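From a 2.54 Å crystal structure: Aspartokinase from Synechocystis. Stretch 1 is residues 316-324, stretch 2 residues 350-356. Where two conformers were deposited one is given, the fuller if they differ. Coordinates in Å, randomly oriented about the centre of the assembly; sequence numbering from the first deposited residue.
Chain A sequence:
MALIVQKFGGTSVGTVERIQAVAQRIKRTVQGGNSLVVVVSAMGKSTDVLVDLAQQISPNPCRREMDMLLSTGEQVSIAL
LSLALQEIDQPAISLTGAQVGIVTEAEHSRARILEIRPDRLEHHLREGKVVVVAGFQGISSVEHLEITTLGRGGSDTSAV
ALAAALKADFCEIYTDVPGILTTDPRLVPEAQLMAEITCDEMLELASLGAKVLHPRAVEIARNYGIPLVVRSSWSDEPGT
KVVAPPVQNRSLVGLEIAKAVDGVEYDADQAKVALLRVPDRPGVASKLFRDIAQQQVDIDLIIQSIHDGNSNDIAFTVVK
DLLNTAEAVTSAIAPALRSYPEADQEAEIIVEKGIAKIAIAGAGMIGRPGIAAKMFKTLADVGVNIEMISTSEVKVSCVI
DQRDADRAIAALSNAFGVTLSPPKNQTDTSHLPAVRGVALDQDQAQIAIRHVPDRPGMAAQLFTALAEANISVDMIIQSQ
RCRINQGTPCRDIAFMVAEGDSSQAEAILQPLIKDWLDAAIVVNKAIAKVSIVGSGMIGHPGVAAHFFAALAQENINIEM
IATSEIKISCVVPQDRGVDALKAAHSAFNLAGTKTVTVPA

Stretch 1, residues 316-324: FTVVKDLLN
Stretch 2 350-356: IVEKGIA

Stretch 1 leaves a strand (316-318), turns through Val-319, and passes by way of helical phi/psi at 320-322 into a helix that includes Leu-323 and Asn-324. Within it, Leu-322 N bonds Val-319 O at 2.8 Å and Leu-323 N bonds Lys-320 O at 3.3 Å. Stretch 2 has strand at Val-351 and at Ala-356; between them Lys-353 adopts -94/-26 and Gly-354 -102/52. The CA atoms of Lys-320 and Lys-353 set the register, 7.1 Å apart.

One polar bond crosses the contact. Lys-320 (m, t, t, m) starts sideways, but its long chain carries NZ to Lys-353 O, a hydrogen bond of 2.9 Å. A lysine suits this place because its reach lets an ammonium group meet a backbone carbonyl. The same oxygen takes a weak bond from Ile-355 N at 3.3 Å.

Apolar packing supplies a second group of contacts. Buried Leu-323 (t, p) points toward stretch 2, and its CD1 lies a tight 3.1 Å from CG2 of Val-351, which points back. Leu-323 CD2 also meets Lys-353 CG at 3.9 Å, using the aliphatic part of that lysine. Further along, Ile-355 (p, t) extends CD1 to 4.3 Å from Thr-317 CG2, methyl against methyl; Thr-317 (p) has its OG1 satisfied elsewhere in the structure.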

# COMPACT_ATOMS: atom_id res chain seq x y z
N PHE A 316 -8.58 55.04 -2.88
CA PHE A 316 -8.36 54.33 -4.13
C PHE A 316 -7.08 54.80 -4.79
O PHE A 316 -6.53 55.83 -4.42
CB PHE A 316 -9.57 54.44 -5.07
CG PHE A 316 -9.89 55.85 -5.48
CD1 PHE A 316 -9.34 56.39 -6.61
CD2 PHE A 316 -10.77 56.61 -4.74
CE1 PHE A 316 -9.66 57.69 -7.01
CE2 PHE A 316 -11.09 57.91 -5.12
CZ PHE A 316 -10.53 58.44 -6.25
N THR A 317 -6.56 54.01 -5.72
CA THR A 317 -5.40 54.44 -6.47
C THR A 317 -5.69 54.50 -7.94
O THR A 317 -6.62 53.88 -8.45
CB THR A 317 -4.14 53.56 -6.25
OG1 THR A 317 -4.36 52.25 -6.82
CG2 THR A 317 -3.81 53.47 -4.77
N VAL A 318 -4.82 55.20 -8.63
CA VAL A 318 -5.03 55.56 -9.99
C VAL A 318 -3.62 55.71 -10.56
O VAL A 318 -2.64 55.84 -9.81
CB VAL A 318 -5.84 56.89 -9.93
CG1 VAL A 318 -5.13 58.09 -10.53
CG2 VAL A 318 -7.35 56.70 -10.21
N VAL A 319 -3.49 55.62 -11.88
CA VAL A 319 -2.22 55.86 -12.54
C VAL A 319 -1.78 57.31 -12.29
O VAL A 319 -2.61 58.21 -12.28
CB VAL A 319 -2.36 55.56 -14.05
CG1 VAL A 319 -1.41 56.42 -14.88
CG2 VAL A 319 -2.16 54.07 -14.29
N LYS A 320 -0.47 57.52 -12.08
CA LYS A 320 0.08 58.83 -11.74
C LYS A 320 -0.47 60.02 -12.56
O LYS A 320 -0.77 61.09 -12.02
CB LYS A 320 1.61 58.82 -11.85
CG LYS A 320 2.34 58.28 -10.64
CD LYS A 320 3.86 58.50 -10.76
CE LYS A 320 4.63 57.69 -9.71
NZ LYS A 320 3.96 57.59 -8.36
N ASP A 321 -0.59 59.81 -13.87
CA ASP A 321 -1.00 60.84 -14.81
C ASP A 321 -2.48 61.19 -14.69
O ASP A 321 -2.95 62.21 -15.22
CB ASP A 321 -0.71 60.39 -16.24
CG ASP A 321 0.75 60.50 -16.60
OD1 ASP A 321 1.48 61.26 -15.93
OD2 ASP A 321 1.18 59.82 -17.56
N LEU A 322 -3.21 60.32 -14.01
CA LEU A 322 -4.64 60.51 -13.81
C LEU A 322 -4.98 61.11 -12.45
O LEU A 322 -6.13 61.45 -12.19
CB LEU A 322 -5.36 59.17 -13.99
CG LEU A 322 -6.37 59.16 -15.12
CD1 LEU A 322 -6.00 60.17 -16.17
CD2 LEU A 322 -6.42 57.80 -15.72
N LEU A 323 -3.99 61.22 -11.57
CA LEU A 323 -4.22 61.71 -10.21
C LEU A 323 -4.92 63.07 -10.18
O LEU A 323 -5.87 63.28 -9.44
CB LEU A 323 -2.90 61.83 -9.45
CG LEU A 323 -3.12 62.50 -8.10
CD1 LEU A 323 -4.02 61.61 -7.26
CD2 LEU A 323 -1.81 62.77 -7.39
N ASN A 324 -4.41 64.01 -10.98
CA ASN A 324 -5.01 65.34 -11.06
C ASN A 324 -6.48 65.28 -11.48
O ASN A 324 -7.34 65.86 -10.83
CB ASN A 324 -4.21 66.24 -12.00
CG ASN A 324 -2.93 66.75 -11.37
OD1 ASN A 324 -2.70 66.59 -10.17
ND2 ASN A 324 -2.08 67.36 -12.18
N ILE A 350 -7.78 64.08 0.18
CA ILE A 350 -6.32 64.13 0.23
C ILE A 350 -5.77 63.30 -0.90
O ILE A 350 -6.48 62.51 -1.53
CB ILE A 350 -5.75 63.66 1.57
CG1 ILE A 350 -5.88 62.13 1.70
CG2 ILE A 350 -6.39 64.43 2.73
CD1 ILE A 350 -5.72 61.60 3.11
N VAL A 351 -4.48 63.48 -1.16
CA VAL A 351 -3.88 62.96 -2.37
C VAL A 351 -2.44 62.64 -2.01
O VAL A 351 -1.84 63.33 -1.20
CB VAL A 351 -4.02 64.04 -3.48
CG1 VAL A 351 -2.80 64.95 -3.52
CG2 VAL A 351 -4.27 63.41 -4.79
N GLU A 352 -1.90 61.55 -2.56
CA GLU A 352 -0.53 61.14 -2.22
C GLU A 352 0.18 60.58 -3.45
O GLU A 352 -0.22 59.56 -3.99
CB GLU A 352 -0.56 60.12 -1.08
CG GLU A 352 0.80 59.81 -0.47
CD GLU A 352 0.75 58.63 0.46
OE1 GLU A 352 -0.33 58.00 0.60
OE2 GLU A 352 1.80 58.31 1.05
N LYS A 353 1.23 61.26 -3.89
CA LYS A 353 1.81 60.96 -5.19
C LYS A 353 2.97 59.96 -5.15
O LYS A 353 3.22 59.27 -6.14
CB LYS A 353 2.25 62.25 -5.88
CG LYS A 353 2.01 62.25 -7.40
CD LYS A 353 3.30 62.08 -8.22
CE LYS A 353 3.02 62.24 -9.71
NZ LYS A 353 4.27 62.13 -10.53
N GLY A 354 3.68 59.87 -4.02
CA GLY A 354 4.96 59.16 -4.04
C GLY A 354 4.91 57.77 -3.46
O GLY A 354 5.68 57.43 -2.58
N ILE A 355 3.98 56.97 -3.95
CA ILE A 355 3.75 55.64 -3.42
C ILE A 355 4.08 54.57 -4.46
O ILE A 355 4.20 54.84 -5.66
CB ILE A 355 2.29 55.46 -3.01
CG1 ILE A 355 1.37 55.77 -4.20
CG2 ILE A 355 1.98 56.33 -1.83
CD1 ILE A 355 -0.09 55.44 -3.96
N ALA A 356 4.23 53.34 -3.99
CA ALA A 356 4.33 52.18 -4.86
C ALA A 356 3.44 51.11 -4.28
O ALA A 356 3.17 51.10 -3.07
CB ALA A 356 5.77 51.69 -4.98